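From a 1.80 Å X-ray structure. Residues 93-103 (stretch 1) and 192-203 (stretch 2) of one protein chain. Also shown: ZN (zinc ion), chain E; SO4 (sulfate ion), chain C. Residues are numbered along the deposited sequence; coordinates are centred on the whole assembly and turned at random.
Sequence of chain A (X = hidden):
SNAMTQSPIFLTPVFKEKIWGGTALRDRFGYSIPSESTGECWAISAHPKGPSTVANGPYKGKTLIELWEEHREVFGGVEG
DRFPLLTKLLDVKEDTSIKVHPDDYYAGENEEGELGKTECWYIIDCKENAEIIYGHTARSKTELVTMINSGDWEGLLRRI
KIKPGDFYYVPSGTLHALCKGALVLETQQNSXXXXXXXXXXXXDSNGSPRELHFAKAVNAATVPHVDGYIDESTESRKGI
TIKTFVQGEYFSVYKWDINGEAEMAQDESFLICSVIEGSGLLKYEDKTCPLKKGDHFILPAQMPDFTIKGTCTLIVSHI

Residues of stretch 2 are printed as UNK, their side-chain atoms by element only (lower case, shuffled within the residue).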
ATOM      1  N   LYS A  93      11.084  10.174   3.045  1.00 19.21           N
ATOM      2  CA  LYS A  93      12.246  11.056   3.013  1.00 20.88           C
ATOM      3  C   LYS A  93      13.069  10.802   4.267  1.00 23.16           C
ATOM      4  O   LYS A  93      14.288  10.619   4.192  1.00 24.79           O
ATOM      5  CB  LYS A  93      11.785  12.521   2.972  1.00 22.50           C
ATOM      6  CG  LYS A  93      12.940  13.507   2.846  1.00 26.25           C
ATOM      7  CD  LYS A  93      12.441  14.919   2.698  1.00 28.89           C
ATOM      8  CE  LYS A  93      13.624  15.894   2.606  1.00 31.91           C
ATOM      9  NZ  LYS A  93      13.170  17.308   2.515  1.00 34.44           N
ATOM     10  N   GLU A  94      12.398  10.798   5.420  1.00 22.67           N
ATOM     11  CA  GLU A  94      13.067  10.524   6.694  1.00 24.39           C
ATOM     12  C   GLU A  94      12.490   9.214   7.259  1.00 25.16           C
ATOM     13  O   GLU A  94      11.550   8.650   6.695  1.00 23.82           O
ATOM     14  CB  GLU A  94      12.839  11.669   7.692  1.00 24.47           C
ATOM     15  CG  GLU A  94      13.408  13.038   7.274  1.00 29.91           C
ATOM     16  CD  GLU A  94      14.910  13.024   7.030  1.00 34.36           C
ATOM     17  OE1 GLU A  94      15.620  12.241   7.696  1.00 35.28           O
ATOM     18  OE2 GLU A  94      15.389  13.807   6.174  1.00 38.41           O
ATOM     19  N   ASP A  95      13.038   8.737   8.376  1.00 24.12           N
ATOM     20  CA  ASP A  95      12.568   7.482   8.982  1.00 23.07           C
ATOM     21  C   ASP A  95      11.119   7.539   9.466  1.00 22.04           C
ATOM     22  O   ASP A  95      10.671   8.566   9.992  1.00 22.19           O
ATOM     23  CB  ASP A  95      13.427   7.110  10.202  1.00 24.86           C
ATOM     24  CG  ASP A  95      14.863   6.767   9.850  1.00 27.42           C
ATOM     25  OD1 ASP A  95      15.113   6.130   8.812  1.00 24.05           O
ATOM     26  OD2 ASP A  95      15.751   7.112  10.656  1.00 28.99           O
ATOM     27  N   THR A  96      10.368   6.446   9.307  1.00 20.19           N
ATOM     28  CA  THR A  96       9.008   6.483   9.832  1.00 20.00           C
ATOM     29  C   THR A  96       9.099   5.898  11.234  1.00 19.25           C
ATOM     30  O   THR A  96      10.137   5.352  11.620  1.00 20.48           O
ATOM     31  CB  THR A  96       7.984   5.640   9.020  1.00 18.93           C
ATOM     32  OG1 THR A  96       8.294   4.250   9.158  1.00 18.13           O
ATOM     33  CG2 THR A  96       8.010   6.028   7.547  1.00 19.02           C
ATOM     34  N   SER A  97       8.011   5.989  11.986  1.00 19.85           N
ATOM     35  CA  SER A  97       8.003   5.468  13.359  1.00 21.55           C
ATOM     36  C   SER A  97       8.138   3.950  13.416  1.00 21.51           C
ATOM     37  O   SER A  97       7.850   3.254  12.443  1.00 22.10           O
ATOM     38  CB  SER A  97       6.710   5.893  14.063  1.00 20.79           C
ATOM     39  OG  SER A  97       5.578   5.210  13.529  1.00 20.84           O
ATOM     40  N   ILE A  98       8.601   3.432  14.552  1.00 22.36           N
ATOM     41  CA  ILE A  98       8.722   1.977  14.717  1.00 21.72           C
ATOM     42  C   ILE A  98       7.318   1.622  15.190  1.00 22.48           C
ATOM     43  O   ILE A  98       6.795   2.245  16.132  1.00 23.34           O
ATOM     44  CB  ILE A  98       9.791   1.614  15.768  1.00 23.79           C
ATOM     45  CG1 ILE A  98      11.170   2.051  15.260  1.00 25.28           C
ATOM     46  CG2 ILE A  98       9.798   0.124  16.013  1.00 23.87           C
ATOM     47  CD1 ILE A  98      12.315   1.716  16.181  1.00 29.27           C
ATOM     48  N   LYS A  99       6.700   0.642  14.538  1.00 20.65           N
ATOM     49  CA  LYS A  99       5.315   0.336  14.852  1.00 18.66           C
ATOM     50  C   LYS A  99       4.888  -1.095  14.589  1.00 17.23           C
ATOM     51  O   LYS A  99       5.648  -1.897  14.047  1.00 17.74           O
ATOM     52  CB  LYS A  99       4.438   1.278  14.009  1.00 20.79           C
ATOM     53  CG  LYS A  99       4.801   1.262  12.511  1.00 26.21           C
ATOM     54  CD  LYS A  99       4.172   2.447  11.780  1.00 29.14           C
ATOM     55  CE  LYS A  99       4.717   2.595  10.367  1.00 32.27           C
ATOM     56  NZ  LYS A  99       5.842   3.566  10.283  1.00 28.96           N
ATOM     57  N   VAL A 100       3.646  -1.386  14.977  1.00 19.51           N
ATOM     58  CA  VAL A 100       3.024  -2.685  14.751  1.00 18.58           C
ATOM     59  C   VAL A 100       1.545  -2.433  14.424  1.00 17.69           C
ATOM     60  O   VAL A 100       0.924  -1.518  14.983  1.00 18.38           O
ATOM     61  CB  VAL A 100       3.113  -3.601  16.003  1.00 20.95           C
ATOM     62  CG1 VAL A 100       2.580  -2.877  17.214  1.00 23.45           C
ATOM     63  CG2 VAL A 100       2.305  -4.876  15.783  1.00 21.22           C
ATOM     64  N   HIS A 101       0.984  -3.237  13.519  1.00 17.83           N
ATOM     65  CA  HIS A 101      -0.426  -3.112  13.161  1.00 16.06           C
ATOM     66  C   HIS A 101      -1.132  -4.321  13.723  1.00 15.93           C
ATOM     67  O   HIS A 101      -0.619  -5.430  13.639  1.00 17.25           O
ATOM     68  CB  HIS A 101      -0.628  -3.116  11.631  1.00 14.57           C
ATOM     69  CG  HIS A 101       0.045  -1.983  10.939  1.00 16.82           C
ATOM     70  ND1 HIS A 101      -0.297  -0.668  11.170  1.00 16.75           N
ATOM     71  CD2 HIS A 101       1.018  -1.963   9.993  1.00 14.00           C
ATOM     72  CE1 HIS A 101       0.438   0.114  10.397  1.00 17.39           C
ATOM     73  NE2 HIS A 101       1.240  -0.646   9.676  1.00 15.33           N
ATOM     74  N   PRO A 102      -2.320  -4.122  14.308  1.00 16.84           N
ATOM     75  CA  PRO A 102      -3.058  -5.253  14.867  1.00 17.21           C
ATOM     76  C   PRO A 102      -3.738  -6.068  13.777  1.00 17.99           C
ATOM     77  O   PRO A 102      -3.877  -5.611  12.625  1.00 14.86           O
ATOM     78  CB  PRO A 102      -4.074  -4.581  15.775  1.00 17.66           C
ATOM     79  CG  PRO A 102      -4.403  -3.326  15.007  1.00 20.84           C
ATOM     80  CD  PRO A 102      -3.024  -2.847  14.575  1.00 18.26           C
ATOM     81  N   ASP A 103      -4.167  -7.278  14.147  1.00 17.24           N
ATOM     82  CA  ASP A 103      -4.870  -8.144  13.217  1.00 19.58           C
ATOM     83  C   ASP A 103      -6.348  -7.765  13.292  1.00 18.69           C
ATOM     84  O   ASP A 103      -6.713  -6.875  14.067  1.00 19.81           O
ATOM     85  CB  ASP A 103      -4.626  -9.631  13.572  1.00 22.45           C
ATOM     86  CG  ASP A 103      -5.311 -10.070  14.866  1.00 25.70           C
ATOM     87  OD1 ASP A 103      -5.739  -9.220  15.657  1.00 24.56           O
ATOM     88  OD2 ASP A 103      -5.409 -11.293  15.086  1.00 31.21           O
ATOM     89  N   UNK A 192      -6.509   2.045   9.337  1.00 16.65           N
ATOM     90  CA  UNK A 192      -5.543   3.076   9.713  1.00 17.40           C
ATOM     91  C   UNK A 192      -5.081   2.758  11.133  1.00 19.73           C
ATOM     92  O   UNK A 192      -4.622   3.637  11.855  1.00 20.48           O
ATOM     93  c   UNK A 192      -6.201   4.467   9.649  1.00 21.54           C
ATOM     94  o   UNK A 192      -4.044   5.478   9.252  1.00 24.16           O
ATOM     95  c   UNK A 192      -5.193   5.612   9.737  1.00 24.86           C
ATOM     96  o   UNK A 192      -5.575   6.675  10.281  1.00 26.34           O
ATOM     97  N   UNK A 193      -5.204   1.489  11.517  1.00 17.09           N
ATOM     98  CA  UNK A 193      -4.814   1.034  12.860  1.00 17.93           C
ATOM     99  C   UNK A 193      -3.306   0.861  13.007  1.00 18.53           C
ATOM    100  O   UNK A 193      -2.702  -0.092  12.477  1.00 16.42           O
ATOM    101  c   UNK A 193      -5.525  -0.254  13.182  1.00 17.46           C
ATOM    102  N   UNK A 194      -2.699   1.786  13.752  1.00 21.21           N
ATOM    103  CA  UNK A 194      -1.256   1.782  13.955  1.00 19.95           C
ATOM    104  C   UNK A 194      -0.858   2.049  15.398  1.00 20.39           C
ATOM    105  O   UNK A 194      -1.319   3.012  15.992  1.00 22.29           O
ATOM    106  o   UNK A 194      -0.858   2.586  11.714  1.00 22.90           O
ATOM    107  c   UNK A 194       0.917   2.907  13.337  1.00 22.53           C
ATOM    108  c   UNK A 194      -0.595   2.865  13.092  1.00 23.16           C
ATOM    109  N   UNK A 195       0.009   1.200  15.941  1.00 18.74           N
ATOM    110  CA  UNK A 195       0.491   1.361  17.310  1.00 19.77           C
ATOM    111  C   UNK A 195       1.988   1.655  17.239  1.00 18.47           C
ATOM    112  O   UNK A 195       2.782   0.787  16.871  1.00 17.45           O
ATOM    113  o   UNK A 195      -5.244  -1.495  18.372  1.00 20.74           O
ATOM    114  c   UNK A 195      -1.603  -1.679  18.150  1.00 20.00           C
ATOM    115  c   UNK A 195      -3.927  -1.109  18.314  1.00 19.72           C
ATOM    116  c   UNK A 195      -1.236  -0.331  18.185  1.00 18.59           C
ATOM    117  c   UNK A 195       0.232   0.084  18.133  1.00 18.71           C
ATOM    118  c   UNK A 195      -2.935  -2.071  18.214  1.00 16.30           C
ATOM    119  c   UNK A 195      -3.597   0.242  18.353  1.00 20.04           C
ATOM    120  c   UNK A 195      -2.252   0.626  18.289  1.00 20.82           C
ATOM    121  N   UNK A 196       2.372   2.887  17.576  1.00 19.50           N
ATOM    122  CA  UNK A 196       3.777   3.281  17.530  1.00 19.50           C
ATOM    123  C   UNK A 196       4.478   2.995  18.844  1.00 21.79           C
ATOM    124  O   UNK A 196       3.890   3.196  19.907  1.00 21.28           O
ATOM    125  n   UNK A 196       2.911   7.231  14.642  1.00 26.37           N
ATOM    126  n   UNK A 196       1.369   8.241  16.008  1.00 29.15           N
ATOM    127  c   UNK A 196       3.192   5.290  16.097  1.00 24.90           C
ATOM    128  c   UNK A 196       3.920   4.778  17.289  1.00 22.53           C
ATOM    129  n   UNK A 196       1.169   8.397  13.729  1.00 31.93           N
ATOM    130  c   UNK A 196       3.685   6.687  15.746  1.00 24.58           C
ATOM    131  c   UNK A 196       1.818   7.959  14.794  1.00 28.03           C
ATOM    132  N   UNK A 197       5.723   2.543  18.774  1.00 23.39           N
ATOM    133  CA  UNK A 197       6.471   2.302  19.997  1.00 25.39           C
ATOM    134  C   UNK A 197       7.588   3.335  20.114  1.00 26.60           C
ATOM    135  O   UNK A 197       8.054   3.626  21.210  1.00 27.64           O
ATOM    136  c   UNK A 197       8.169   0.690  19.029  1.00 26.87           C
ATOM    137  c   UNK A 197       5.968  -0.170  19.852  1.00 29.19           C
ATOM    138  c   UNK A 197       7.076   0.871  20.058  1.00 26.33           C
ATOM    139  N   UNK A 198       7.999   3.907  18.985  1.00 25.20           N
ATOM    140  CA  UNK A 198       9.082   4.893  18.983  1.00 25.14           C
ATOM    141  C   UNK A 198       9.036   5.778  17.748  1.00 25.90           C
ATOM    142  O   UNK A 198       8.851   5.282  16.632  1.00 24.72           O
ATOM    143  c   UNK A 198      13.843   5.842  18.543  1.00 32.58           C
ATOM    144  o   UNK A 198      14.890   7.665  19.697  1.00 35.76           O
ATOM    145  c   UNK A 198      11.611   6.096  20.176  1.00 30.27           C
ATOM    146  c   UNK A 198      10.433   4.181  19.031  1.00 27.74           C
ATOM    147  c   UNK A 198      12.712   6.947  20.354  1.00 31.58           C
ATOM    148  c   UNK A 198      13.817   6.813  19.535  1.00 32.49           C
ATOM    149  c   UNK A 198      12.737   4.999  18.369  1.00 29.71           C
ATOM    150  c   UNK A 198      11.610   5.116  19.188  1.00 28.19           C
ATOM    151  N   UNK A 199       9.212   7.084  17.946  1.00 23.62           N
ATOM    152  CA  UNK A 199       9.173   8.041  16.837  1.00 24.29           C
ATOM    153  C   UNK A 199      10.344   9.024  16.871  1.00 24.98           C
ATOM    154  O   UNK A 199      10.211  10.180  16.456  1.00 26.49           O
ATOM    155  o   UNK A 199       7.020  10.655  15.556  1.00 25.37           O
ATOM    156  c   UNK A 199       7.854   8.814  16.843  1.00 22.76           C
ATOM    157  o   UNK A 199       7.971   9.009  14.477  1.00 24.73           O
ATOM    158  c   UNK A 199       7.603   9.549  15.537  1.00 24.02           C
ATOM    159  N   UNK A 200      11.470   8.558  17.406  1.00 26.77           N
ATOM    160  CA  UNK A 200      12.688   9.348  17.461  1.00 28.95           C
ATOM    161  C   UNK A 200      12.557  10.695  18.169  1.00 30.11           C
ATOM    162  O   UNK A 200      13.331  11.612  17.900  1.00 32.75           O
ATOM    163  c   UNK A 200      12.773   6.436  13.840  1.00 30.38           C
ATOM    164  c   UNK A 200      12.553   7.680  14.431  1.00 29.60           C
ATOM    165  c   UNK A 200      14.863   6.257  15.024  1.00 34.65           C
ATOM    166  c   UNK A 200      13.928   5.730  14.140  1.00 32.77           C
ATOM    167  c   UNK A 200      14.631   7.504  15.613  1.00 32.27           C
ATOM    168  c   UNK A 200      13.195   9.539  16.026  1.00 28.37           C
ATOM    169  o   UNK A 200      14.163   4.504  13.560  1.00 33.60           O
ATOM    170  c   UNK A 200      13.474   8.232  15.328  1.00 29.43           C
ATOM    171  N   UNK A 201      11.590  10.804  19.078  1.00 32.42           N
ATOM    172  CA  UNK A 201      11.348  12.034  19.838  1.00 34.33           C
ATOM    173  C   UNK A 201      11.159  13.279  18.977  1.00 34.96           C
ATOM    174  O   UNK A 201      11.584  14.383  19.356  1.00 34.55           O
ATOM    175  o   UNK A 201      13.725  10.456  21.757  1.00 41.77           O
ATOM    176  o   UNK A 201      11.735  10.878  22.583  1.00 42.33           O
ATOM    177  c   UNK A 201      12.498  12.271  20.820  1.00 37.44           C
ATOM    178  c   UNK A 201      12.669  11.120  21.793  1.00 39.10           C
ATOM    179  N   UNK A 202      10.503  13.113  17.833  1.00 31.48           N
ATOM    180  CA  UNK A 202      10.278  14.225  16.923  1.00 31.86           C
ATOM    181  C   UNK A 202       9.007  15.005  17.185  1.00 32.51           C
ATOM    182  O   UNK A 202       8.059  14.487  17.760  1.00 33.91           O
ATOM    183  c   UNK A 202      11.503  12.623  13.621  1.00 27.23           C
ATOM    184  n   UNK A 202      10.665  11.425  13.540  1.00 25.08           N
ATOM    185  c   UNK A 202      10.602  10.647  12.465  1.00 25.72           C
ATOM    186  n   UNK A 202      11.324  10.959  11.391  1.00 23.22           N
ATOM    187  c   UNK A 202      11.587  13.177  15.034  1.00 25.87           C
ATOM    188  n   UNK A 202       9.855   9.540  12.469  1.00 23.57           N
ATOM    189  c   UNK A 202      10.257  13.719  15.485  1.00 28.23           C
ATOM    190  N   UNK A 203       8.997  16.260  16.746  1.00 35.39           N
ATOM    191  CA  UNK A 203       7.845  17.136  16.897  1.00 37.56           C
ATOM    192  C   UNK A 203       7.186  17.315  15.539  1.00 39.44           C
ATOM    193  O   UNK A 203       7.868  17.324  14.510  1.00 38.68           O
ATOM    194  c   UNK A 203       8.844  18.570  18.850  1.00 39.55           C
ATOM    195  c   UNK A 203       7.844  17.975  19.847  1.00 38.42           C
ATOM    196  c   UNK A 203       8.269  18.508  17.433  1.00 38.20           C
ATOM    197  c   UNK A 203      10.158  17.824  18.895  1.00 40.36           C
TER
HETATM  198 ZN    ZN E 604       3.192   0.057   8.271  0.95 52.15          ZN
HETATM  199  S   SO4 C 601       3.946   6.572  10.676  1.00 26.41           S
HETATM  200  O1  SO4 C 601       5.311   6.627  11.259  1.00 23.62           O
HETATM  201  O2  SO4 C 601       3.563   7.891  10.165  1.00 21.25           O
HETATM  202  O3  SO4 C 601       2.981   6.113  11.688  1.00 25.23           O
HETATM  203  O4  SO4 C 601       3.957   5.611   9.556  1.00 24.01           O
HETATM  204  O   HOH W   1      12.510   4.011  11.385  1.00 31.40           O
HETATM  205  O   HOH W   2       1.101   1.050   7.093  1.00 35.97           O

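Position 192 carries two carbons beyond CA, the second bearing two oxygens, and touches nothing on stretch 1: Asp 192. Position 193 has a single carbon, 3.7 Å (CB) from Pro 102 CG, while its backbone O accepts a 2.8 Å hydrogen bond from His 101 ND1; it is Ala 193.

At 194 one carbon carries an oxygen and a carbon, the latter 3.6 Å from Lys 99 CD: Thr 194, this atom being CG2. Position 195 shows one carbon, CB, 3.9 Å from Val 100 CG1, then a six-carbon ring with an oxygen, one ring carbon touching Pro 102 CB: Tyr 195, with CE2 3.7 Å from that CB. Its N and O bond Val 100 O and N, each 3.0 Å.

Position 196 has three carbons, a nitrogen, then a carbon with two more nitrogens, one of its carbons near Ser 97 OG; this is Arg 196. CD is the atom 3.3 Å from that OG, and NE donates to sulfate O3 at 3.2 Å. At 197 one carbon bears two others, one of them 3.5 Å from Ile 98 CG2: Val 197, the atom being CG2. Its N donates to Ile 98 O at 2.9 Å.

Position 198 again has a hydroxylated six-carbon ring, its edge near Ile 98 CD1, so Tyr 198; CD2 is 4.0 Å from that CD1, and the backbone O accepts from Ile 98 N at 2.8 Å. At 199 two carbons end in two oxygens, one 3.4 Å from Ser 97 CB: Asp 199, through OD1.

Position 200 is a third ring with one oxygen, one face under Asp 95 OD2: Tyr 200. Water 1 links its OH (2.8 Å) to Thr 96 O (2.7 Å). At 201, two carbons and two oxygens reach nothing on stretch 1: Asp 201. Position 202 has three carbons, a nitrogen and a carbon with two nitrogens, both close to Asp 95 O: Arg 202. NH1 and NH2 each donate to that O at 2.8 Å, and NH2 also forms a salt bridge with Asp 199 OD1, 2.8 Å. Four carbons forked at the second make 203 Leu 203, out of reach.

The rule is an antiparallel pairing with a bulge between Ile 98 and Lys 99. Ile 98, Val 100, Tyr 195 and Tyr 198 share one face; Lys 99 and Arg 196 share the other, where both, with Ser 97, hold sulfate. Beyond the strand, Arg 202 clasps a backbone carbonyl.

Stretch 2 192-203: DATYRVYDYDRL
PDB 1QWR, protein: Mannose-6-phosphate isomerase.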